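Local coordinates for protein signal recognition particle receptor subunit beta (Mus musculus, PDB 2FH5) that binds GTP as the membrane-associated subunit of the signal recognition particle receptor, ensuring with the particle that nascent secretory proteins are targeted to the endoplasmic reticulum, at residues D87-Q92 with I127-S132; L118-N123 with V184-C189; K96-F101 with Q138-E143. All coordinates share one frame; numbering follows the deposited sequence.

Contact 1. Residues D87-Q92 with I127-S132; sequences DSAAFQ and IAMAKS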
loop_
_atom_site.group_PDB
_atom_site.type_symbol
_atom_site.label_atom_id
_atom_site.label_comp_id
_atom_site.label_asym_id
_atom_site.label_seq_id
_atom_site.Cartn_x
_atom_site.Cartn_y
_atom_site.Cartn_z
ATOM N N ASP B 87 -0.813 4.181 11.613
ATOM C CA ASP B 87 -0.580 5.567 11.265
ATOM C C ASP B 87 -0.578 6.271 12.623
ATOM O O ASP B 87 -1.637 6.494 13.200
ATOM C CB ASP B 87 -1.732 6.110 10.408
ATOM C CG ASP B 87 -1.542 7.582 10.019
ATOM O OD1 ASP B 87 -1.089 8.363 10.877
ATOM O OD2 ASP B 87 -1.862 7.963 8.861
ATOM N N SER B 88 0.598 6.627 13.127
ATOM C CA SER B 88 0.694 7.281 14.429
ATOM C C SER B 88 0.093 8.691 14.524
ATOM O O SER B 88 -0.288 9.150 15.608
ATOM C CB SER B 88 2.153 7.282 14.856
ATOM O OG SER B 88 2.647 5.948 14.813
ATOM N N ALA B 89 -0.019 9.360 13.384
ATOM C CA ALA B 89 -0.571 10.718 13.326
ATOM C C ALA B 89 -2.091 10.719 13.306
ATOM O O ALA B 89 -2.710 11.658 13.772
ATOM C CB ALA B 89 -0.038 11.453 12.079
ATOM N N ALA B 90 -2.696 9.676 12.748
ATOM C CA ALA B 90 -4.152 9.602 12.683
ATOM C C ALA B 90 -4.701 8.680 13.778
ATOM O O ALA B 90 -5.918 8.451 13.869
ATOM C CB ALA B 90 -4.595 9.089 11.302
ATOM N N PHE B 91 -3.803 8.166 14.609
ATOM C CA PHE B 91 -4.189 7.246 15.651
ATOM C C PHE B 91 -5.383 7.686 16.508
ATOM O O PHE B 91 -6.317 6.903 16.713
ATOM C CB PHE B 91 -2.986 6.935 16.530
ATOM C CG PHE B 91 -3.249 5.862 17.520
ATOM C CD1 PHE B 91 -3.466 4.556 17.101
ATOM C CD2 PHE B 91 -3.377 6.163 18.871
ATOM C CE1 PHE B 91 -3.817 3.567 18.009
ATOM C CE2 PHE B 91 -3.728 5.174 19.790
ATOM C CZ PHE B 91 -3.949 3.876 19.356
ATOM N N GLN B 92 -5.372 8.927 16.991
ATOM C CA GLN B 92 -6.461 9.425 17.833
ATOM C C GLN B 92 -7.865 9.214 17.259
ATOM O O GLN B 92 -8.786 8.838 17.992
ATOM C CB GLN B 92 -6.268 10.911 18.149
ATOM C CG GLN B 92 -4.952 11.216 18.843
ATOM C CD GLN B 92 -4.912 10.770 20.311
ATOM O OE1 GLN B 92 -5.308 9.644 20.654
ATOM N NE2 GLN B 92 -4.408 11.654 21.180
ATOM N N ILE B 127 5.689 12.996 11.179
ATOM C CA ILE B 127 4.646 14.019 11.246
ATOM C C ILE B 127 4.585 14.514 12.687
ATOM O O ILE B 127 4.607 13.718 13.628
ATOM C CB ILE B 127 3.281 13.443 10.798
ATOM C CG1 ILE B 127 3.340 13.099 9.301
ATOM C CG2 ILE B 127 2.165 14.442 11.057
ATOM C CD1 ILE B 127 2.127 12.352 8.811
ATOM N N ALA B 128 4.518 15.826 12.864
ATOM C CA ALA B 128 4.518 16.414 14.203
ATOM C C ALA B 128 3.502 15.874 15.223
ATOM O O ALA B 128 3.878 15.487 16.327
ATOM C CB ALA B 128 4.392 17.941 14.088
ATOM N N MET B 129 2.225 15.848 14.858
ATOM C CA MET B 129 1.176 15.383 15.764
ATOM C C MET B 129 1.176 13.860 16.061
ATOM O O MET B 129 0.189 13.331 16.585
ATOM C CB MET B 129 -0.193 15.787 15.190
ATOM C CG MET B 129 -0.619 14.992 13.935
ATOM S SD MET B 129 -2.014 15.700 12.939
ATOM C CE MET B 129 -3.430 14.701 13.526
ATOM N N ALA B 130 2.268 13.165 15.746
ATOM C CA ALA B 130 2.330 11.718 15.930
ATOM C C ALA B 130 2.420 11.225 17.376
ATOM O O ALA B 130 3.307 11.629 18.131
ATOM C CB ALA B 130 3.477 11.161 15.124
ATOM N N LYS B 131 1.497 10.342 17.753
ATOM C CA LYS B 131 1.488 9.774 19.097
ATOM C C LYS B 131 2.652 8.787 19.199
ATOM O O LYS B 131 3.000 8.114 18.227
ATOM C CB LYS B 131 0.173 9.045 19.362
ATOM C CG LYS B 131 -1.058 9.908 19.200
ATOM C CD LYS B 131 -1.192 10.937 20.306
ATOM C CE LYS B 131 -1.128 12.367 19.769
ATOM N NZ LYS B 131 -2.082 12.624 18.631
ATOM N N SER B 132 3.258 8.708 20.376
ATOM C CA SER B 132 4.386 7.817 20.589
ATOM C C SER B 132 3.936 6.366 20.629
ATOM O O SER B 132 2.746 6.090 20.803
ATOM C CB SER B 132 5.055 8.151 21.917
ATOM O OG SER B 132 4.231 7.734 22.999
#
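K131 curls back onto its own loop, and Q92 lies across the curled chain at about a right angle. The last torsion of the lysine (chi4 52°) turns NZ back toward M129, to whose carbonyl O it donates a hydrogen bond of 3.1 Å, almost in line with the C=O bond. Q92 packs against the flank of this bend. Its CG sits 3.2 Å from K131 NZ, tight for a methylene beside an ammonium group, and its NE2 is 3.4 Å from K131 CD.

Deeper in, the two backbones come close enough for direct bonding. K131 N donates to S88 O at 3.0 Å, nearly straight at the hydrogen (166°), though the donor stands above the carbonyl plane. One step along, A89 and A130 bring their CA atoms to 4.0 Å, an approach that two small residues allow. A89 CB then faces the side chain of I127, 3.9 Å from its CG2 and almost as near to CD1. M129, third residue of the type I turn from I127 to A130, also touches this alanine, CG on CB, with its CE 3.1 Å from A89 O, beyond the end of that carbonyl. The turn sets these side chains around A89.

Further polar bonds brace the two loops. D87 OD1 accepts from A90 N in an Asx motif, met from above the carboxylate plane, while its OD2 forms a salt bridge with K124. From the guanine-recognition motif, N123 O is hydrogen-bonded to S88 OG and Q125 NE2 to K131 O. I127 also borders the bound GTP, consistent with a Ras-like GTPase, where the loop leading from a core strand into the next helix packs on the loop just after the NKxD motif, here N123 to D126.

Contact 2. Residues L118-N123 with V184-C189; sequences LLIACN and VEFLEC. With GTP (guanosine-5'-triphosphate), chain D.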
loop_
_atom_site.group_PDB
_atom_site.type_symbol
_atom_site.label_atom_id
_atom_site.label_comp_id
_atom_site.label_asym_id
_atom_site.label_seq_id
_atom_site.Cartn_x
_atom_site.Cartn_y
_atom_site.Cartn_z
ATOM N N LEU B 118 5.151 -11.010 16.647
ATOM C CA LEU B 118 4.345 -9.867 16.218
ATOM C C LEU B 118 4.874 -8.477 16.576
ATOM O O LEU B 118 5.209 -8.207 17.715
ATOM C CB LEU B 118 2.931 -10.034 16.776
ATOM C CG LEU B 118 1.995 -8.821 16.837
ATOM C CD1 LEU B 118 1.645 -8.301 15.447
ATOM C CD2 LEU B 118 0.732 -9.244 17.554
ATOM N N LEU B 119 4.946 -7.578 15.601
ATOM C CA LEU B 119 5.421 -6.225 15.883
ATOM C C LEU B 119 4.342 -5.205 15.574
ATOM O O LEU B 119 3.573 -5.354 14.624
ATOM C CB LEU B 119 6.670 -5.891 15.054
ATOM C CG LEU B 119 7.219 -4.458 15.175
ATOM C CD1 LEU B 119 7.927 -4.272 16.509
ATOM C CD2 LEU B 119 8.188 -4.184 14.033
ATOM N N ILE B 120 4.280 -4.169 16.393
ATOM C CA ILE B 120 3.331 -3.101 16.178
ATOM C C ILE B 120 4.226 -1.925 15.789
ATOM O O ILE B 120 4.871 -1.334 16.655
ATOM C CB ILE B 120 2.558 -2.724 17.467
ATOM C CG1 ILE B 120 1.962 -3.981 18.121
ATOM C CG2 ILE B 120 1.488 -1.664 17.125
ATOM C CD1 ILE B 120 0.904 -4.626 17.297
ATOM N N ALA B 121 4.278 -1.603 14.494
ATOM C CA ALA B 121 5.107 -0.512 14.004
ATOM C C ALA B 121 4.315 0.773 13.937
ATOM O O ALA B 121 3.450 0.942 13.073
ATOM C CB ALA B 121 5.662 -0.839 12.649
ATOM N N CYS B 122 4.630 1.674 14.863
ATOM C CA CYS B 122 3.978 2.951 14.962
ATOM C C CYS B 122 4.669 3.867 13.950
ATOM O O CYS B 122 5.676 4.516 14.242
ATOM C CB CYS B 122 4.090 3.433 16.404
ATOM S SG CYS B 122 3.300 2.258 17.570
ATOM N N ASN B 123 4.088 3.888 12.748
ATOM C CA ASN B 123 4.602 4.618 11.597
ATOM C C ASN B 123 4.162 6.082 11.478
ATOM O O ASN B 123 3.303 6.558 12.234
ATOM C CB ASN B 123 4.229 3.799 10.354
ATOM C CG ASN B 123 4.855 4.315 9.091
ATOM O OD1 ASN B 123 6.088 4.568 9.088
ATOM N ND2 ASN B 123 4.101 4.442 8.092
ATOM N N VAL B 184 5.449 -9.927 21.391
ATOM C CA VAL B 184 4.811 -8.742 20.847
ATOM C C VAL B 184 5.669 -7.541 21.172
ATOM O O VAL B 184 5.948 -7.293 22.330
ATOM C CB VAL B 184 3.395 -8.516 21.467
ATOM C CG1 VAL B 184 2.788 -7.248 20.923
ATOM C CG2 VAL B 184 2.487 -9.683 21.159
ATOM N N GLU B 185 6.103 -6.804 20.155
ATOM C CA GLU B 185 6.908 -5.615 20.394
ATOM C C GLU B 185 6.330 -4.400 19.712
ATOM O O GLU B 185 5.577 -4.507 18.746
ATOM C CB GLU B 185 8.315 -5.788 19.871
ATOM C CG GLU B 185 9.171 -6.711 20.674
ATOM C CD GLU B 185 10.508 -6.920 20.012
ATOM O OE1 GLU B 185 11.215 -5.911 19.736
ATOM O OE2 GLU B 185 10.834 -8.100 19.759
ATOM N N PHE B 186 6.712 -3.244 20.232
ATOM C CA PHE B 186 6.306 -1.974 19.680
ATOM C C PHE B 186 7.554 -1.209 19.319
ATOM O O PHE B 186 8.544 -1.276 20.033
ATOM C CB PHE B 186 5.541 -1.144 20.699
ATOM C CG PHE B 186 4.091 -1.507 20.816
ATOM C CD1 PHE B 186 3.697 -2.648 21.515
ATOM C CD2 PHE B 186 3.108 -0.666 20.286
ATOM C CE1 PHE B 186 2.342 -2.948 21.696
ATOM C CE2 PHE B 186 1.756 -0.951 20.460
ATOM C CZ PHE B 186 1.368 -2.100 21.173
ATOM N N LEU B 187 7.527 -0.508 18.199
ATOM C CA LEU B 187 8.655 0.333 17.836
ATOM C C LEU B 187 8.112 1.501 17.018
ATOM O O LEU B 187 6.944 1.497 16.632
ATOM C CB LEU B 187 9.739 -0.453 17.086
ATOM C CG LEU B 187 9.659 -1.055 15.682
ATOM C CD1 LEU B 187 9.551 0.032 14.617
ATOM C CD2 LEU B 187 10.919 -1.874 15.461
ATOM N N GLU B 188 8.937 2.514 16.798
ATOM C CA GLU B 188 8.524 3.679 16.030
ATOM C C GLU B 188 9.278 3.710 14.708
ATOM O O GLU B 188 10.362 3.132 14.584
ATOM C CB GLU B 188 8.797 4.951 16.828
ATOM C CG GLU B 188 8.097 4.968 18.170
ATOM C CD GLU B 188 8.467 6.179 19.012
ATOM O OE1 GLU B 188 9.651 6.570 18.998
ATOM O OE2 GLU B 188 7.582 6.735 19.701
ATOM N N CYS B 189 8.691 4.353 13.705
ATOM C CA CYS B 189 9.341 4.455 12.403
ATOM C C CYS B 189 8.682 5.485 11.510
ATOM O O CYS B 189 7.636 6.045 11.839
ATOM C CB CYS B 189 9.367 3.099 11.684
ATOM S SG CYS B 189 7.751 2.390 11.296
HETATM P PG GTP D . -3.448 0.307 1.678
HETATM O O1G GTP D . -4.696 1.004 1.429
HETATM O O2G GTP D . -2.807 -0.211 0.432
HETATM O O3G GTP D . -3.648 -0.816 2.720
HETATM O O3B GTP D . -2.437 1.560 2.299
HETATM P PB GTP D . -0.975 1.414 2.733
HETATM O O1B GTP D . -0.893 1.085 4.188
HETATM O O2B GTP D . -0.171 0.439 1.894
HETATM O O3A GTP D . -0.505 2.929 2.542
HETATM P PA GTP D . 0.670 3.514 1.672
HETATM O O1A GTP D . 1.906 2.829 1.893
HETATM O O2A GTP D . 0.276 3.545 0.222
HETATM O "O5'" GTP D . 0.742 4.939 2.360
HETATM C "C5'" GTP D . -0.386 5.791 2.257
HETATM C "C4'" GTP D . 0.086 7.242 2.160
HETATM O "O4'" GTP D . 0.842 7.619 3.331
HETATM C "C3'" GTP D . 1.030 7.517 0.985
HETATM O "O3'" GTP D . 0.748 8.815 0.387
HETATM C "C2'" GTP D . 2.390 7.467 1.620
HETATM O "O2'" GTP D . 3.450 8.089 0.866
HETATM C "C1'" GTP D . 2.158 8.064 3.008
HETATM N N9 GTP D . 3.037 7.550 4.043
HETATM C C8 GTP D . 3.332 6.205 4.290
HETATM N N7 GTP D . 4.169 6.095 5.319
HETATM C C5 GTP D . 4.432 7.409 5.765
HETATM C C6 GTP D . 5.219 7.943 6.802
HETATM O O6 GTP D . 5.908 7.375 7.627
HETATM N N1 GTP D . 5.241 9.357 6.944
HETATM C C2 GTP D . 4.531 10.208 6.116
HETATM N N2 GTP D . 4.624 11.552 6.312
HETATM N N3 GTP D . 3.766 9.684 5.123
HETATM C C4 GTP D . 3.728 8.303 4.956
#
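Strands 118-123 and 184-188 run parallel and in register, their axes 4.6 Å apart at closest and 20° from alignment. They form one margin of the central sheet of a P-loop GTPase domain, 184-188 being the outermost strand there within this chain. The amides of E185, L187 and C189 donate to the carbonyls of L118, I120 and C122, and the return bonds go from I120 N and C122 N to E185 O and L187 O. The shortest of this ladder is I120 N to E185 O, 2.7 Å.

On the face carrying I120, C122 and F186, the phenylalanine ring lies against the isoleucine. I120 CB stands over one ring face, 3.6 Å from the centroid in a CH-pi contact, and I120 CG2 reaches 3.4 Å from F186 CE2. C122 SG comes instead at the ring edge, 4.0 Å from F186 CD2, while F177 meets the ring edge-to-face. An alanine at F186 would probably leave I120 without the ring face against it, C122 SG without its edge contact and F177 without its ring partner, opening a gap at this sheet margin.

On the other face, L119 and L187 cross at about a right angle, L119 CD1 lying 3.7 Å from L187 CG. Both reach W209 of helix 204-213, which covers this face; E185 turns its end away to a salt bridge with K212.

At the nucleotide end C189 SG approaches A121 CB at 4.1 Å. A chi1 of -172° sets CG of N123, a GTP-binding residue, anti to the backbone N, on the side of the guanine. Its ND2 is hydrogen-bonded to S18 O of the P-loop and stands 3.2 Å from N7 of the guanine.

Contact 3. Residues K96-F101 with Q138-E143; sequences KDVAEF and QQLEKE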
loop_
_atom_site.group_PDB
_atom_site.type_symbol
_atom_site.label_atom_id
_atom_site.label_comp_id
_atom_site.label_asym_id
_atom_site.label_seq_id
_atom_site.Cartn_x
_atom_site.Cartn_y
_atom_site.Cartn_z
ATOM N N LYS B 96 -10.317 2.947 17.456
ATOM C CA LYS B 96 -11.255 1.844 17.466
ATOM C C LYS B 96 -11.116 0.929 16.264
ATOM O O LYS B 96 -11.177 -0.296 16.424
ATOM C CB LYS B 96 -12.686 2.383 17.611
ATOM C CG LYS B 96 -12.872 3.070 18.959
ATOM C CD LYS B 96 -14.328 3.234 19.371
ATOM C CE LYS B 96 -14.466 3.308 20.905
ATOM N NZ LYS B 96 -13.520 4.285 21.550
ATOM N N ASP B 97 -10.898 1.496 15.073
ATOM C CA ASP B 97 -10.739 0.665 13.879
ATOM C C ASP B 97 -9.449 -0.149 13.975
ATOM O O ASP B 97 -9.411 -1.316 13.581
ATOM C CB ASP B 97 -10.729 1.519 12.609
ATOM C CG ASP B 97 -12.113 2.054 12.249
ATOM O OD1 ASP B 97 -13.077 1.257 12.235
ATOM O OD2 ASP B 97 -12.237 3.271 11.973
ATOM N N VAL B 98 -8.403 0.474 14.509
ATOM C CA VAL B 98 -7.118 -0.183 14.692
ATOM C C VAL B 98 -7.263 -1.342 15.668
ATOM O O VAL B 98 -6.941 -2.483 15.326
ATOM C CB VAL B 98 -6.056 0.792 15.264
ATOM C CG1 VAL B 98 -4.788 0.032 15.597
ATOM C CG2 VAL B 98 -5.774 1.914 14.270
ATOM N N ALA B 99 -7.746 -1.054 16.880
ATOM C CA ALA B 99 -7.931 -2.093 17.919
ATOM C C ALA B 99 -8.757 -3.283 17.426
ATOM O O ALA B 99 -8.421 -4.438 17.672
ATOM C CB ALA B 99 -8.592 -1.488 19.172
ATOM N N GLU B 100 -9.836 -2.990 16.718
ATOM C CA GLU B 100 -10.706 -4.030 16.190
ATOM C C GLU B 100 -10.011 -4.957 15.198
ATOM O O GLU B 100 -10.275 -6.171 15.182
ATOM C CB GLU B 100 -11.922 -3.386 15.530
ATOM C CG GLU B 100 -12.809 -4.330 14.775
ATOM C CD GLU B 100 -14.074 -3.630 14.304
ATOM O OE1 GLU B 100 -14.895 -3.286 15.190
ATOM O OE2 GLU B 100 -14.241 -3.408 13.071
ATOM N N PHE B 101 -9.136 -4.393 14.364
ATOM C CA PHE B 101 -8.434 -5.207 13.387
ATOM C C PHE B 101 -7.319 -5.957 14.111
ATOM O O PHE B 101 -7.121 -7.140 13.877
ATOM C CB PHE B 101 -7.885 -4.317 12.261
ATOM C CG PHE B 101 -7.117 -5.062 11.183
ATOM C CD1 PHE B 101 -7.317 -6.426 10.955
ATOM C CD2 PHE B 101 -6.174 -4.393 10.407
ATOM C CE1 PHE B 101 -6.575 -7.119 9.978
ATOM C CE2 PHE B 101 -5.430 -5.071 9.428
ATOM C CZ PHE B 101 -5.631 -6.443 9.218
ATOM N N GLN B 138 -0.514 1.940 25.239
ATOM C CA GLN B 138 -1.420 2.177 26.350
ATOM C C GLN B 138 -2.875 2.257 25.880
ATOM O O GLN B 138 -3.732 1.558 26.423
ATOM C CB GLN B 138 -1.025 3.457 27.107
ATOM C CG GLN B 138 -2.153 4.032 27.976
ATOM C CD GLN B 138 -1.730 5.244 28.813
ATOM O OE1 GLN B 138 -0.894 6.053 28.387
ATOM N NE2 GLN B 138 -2.326 5.380 30.004
ATOM N N GLN B 139 -3.161 3.084 24.874
ATOM C CA GLN B 139 -4.534 3.201 24.386
ATOM C C GLN B 139 -5.047 1.912 23.729
ATOM O O GLN B 139 -6.233 1.590 23.814
ATOM C CB GLN B 139 -4.646 4.380 23.431
ATOM C CG GLN B 139 -4.390 5.710 24.118
ATOM C CD GLN B 139 -5.322 5.931 25.312
ATOM O OE1 GLN B 139 -6.548 6.051 25.147
ATOM N NE2 GLN B 139 -4.745 5.971 26.529
ATOM N N LEU B 140 -4.171 1.156 23.084
ATOM C CA LEU B 140 -4.631 -0.094 22.490
ATOM C C LEU B 140 -4.975 -1.136 23.557
ATOM O O LEU B 140 -5.920 -1.912 23.380
ATOM C CB LEU B 140 -3.585 -0.673 21.552
ATOM C CG LEU B 140 -3.587 -0.014 20.189
ATOM C CD1 LEU B 140 -2.322 -0.430 19.478
ATOM C CD2 LEU B 140 -4.870 -0.411 19.434
ATOM N N GLU B 141 -4.210 -1.171 24.652
ATOM C CA GLU B 141 -4.504 -2.129 25.724
ATOM C C GLU B 141 -5.862 -1.778 26.331
ATOM O O GLU B 141 -6.732 -2.636 26.485
ATOM C CB GLU B 141 -3.407 -2.103 26.798
ATOM C CG GLU B 141 -2.067 -2.544 26.241
ATOM C CD GLU B 141 -0.973 -2.700 27.283
ATOM O OE1 GLU B 141 -0.909 -1.878 28.221
ATOM O OE2 GLU B 141 -0.160 -3.641 27.142
ATOM N N LYS B 142 -6.047 -0.502 26.647
ATOM C CA LYS B 142 -7.302 -0.051 27.218
ATOM C C LYS B 142 -8.471 -0.420 26.292
ATOM O O LYS B 142 -9.524 -0.846 26.745
ATOM C CB LYS B 142 -7.230 1.459 27.451
ATOM C CG LYS B 142 -8.577 2.138 27.702
ATOM C CD LYS B 142 -8.421 3.651 27.913
ATOM C CE LYS B 142 -9.787 4.325 28.117
ATOM N NZ LYS B 142 -9.688 5.805 28.324
ATOM N N GLU B 143 -8.268 -0.283 24.989
ATOM C CA GLU B 143 -9.303 -0.579 24.007
ATOM C C GLU B 143 -9.552 -2.082 23.783
ATOM O O GLU B 143 -10.682 -2.514 23.618
ATOM C CB GLU B 143 -8.932 0.090 22.688
ATOM C CG GLU B 143 -10.055 0.139 21.686
ATOM C CD GLU B 143 -11.123 1.137 22.084
ATOM O OE1 GLU B 143 -10.758 2.292 22.436
ATOM O OE2 GLU B 143 -12.318 0.758 22.034
#
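Helices 96-101 and 138-143 cross at 66°, with their axes 9.7 Å apart at closest and A99 facing L140 at a CA-CA distance of 6.0 Å. The small side chain of A99 lets the second helix bring two residues, one turn apart, up against it.

L140 makes the apolar part through a single methyl. Its CD2 lies 3.8 Å from A99 CA and touches V98 CG1 at 3.9 Å, the valine and leucine side chains crossing at about a right angle. E143 adds its aliphatic stem: CG, anti to the backbone N (chi1 -166°), presses to 3.3 Å from A99 CB, a tight fit. Beyond CG the chain bends, and the carboxylate ends up against the K96 chain, which is extended as far as CE and turns at its last torsion; the two side chains again cross at about a right angle. The result is a long salt bridge, 3.5 Å from K96 NZ to E143 OE1, while OE2 lies at the same distance from K96 CE. This charged pair forms the outer part of the contact and the V98-L140 pair its buried part.

Around this crossing, L140 also packs on F91 and L102 of helix 91-110, and V98 leans on L15 of the GTP-binding loop. On the side away from helix 133-150, F101 meets the F84 ring of strand 79-87 and both R68 and F69 of helix 65-75.

How the contacts relate
The six segments alternate along the chain: 87-92, 96-101, 118-123, 127-132, 138-143, then 184-189, so every contact crosses the other two. Their centres lie about 13 to 14 Å apart. Contacts 1 and 3 share helix 91-110, and F91, its first residue, joins them by packing on Q139 and L140. Contacts 1 and 2 meet at the end of strand 117-123, where S88 N lies 2.9 Å from N123 O, probably hydrogen-bonded. Contacts 2 and 3 touch more lightly, F186 CE2 on L140 CD1. Together they tie two helices to the sheet margin and to the guanine end of the GTP site.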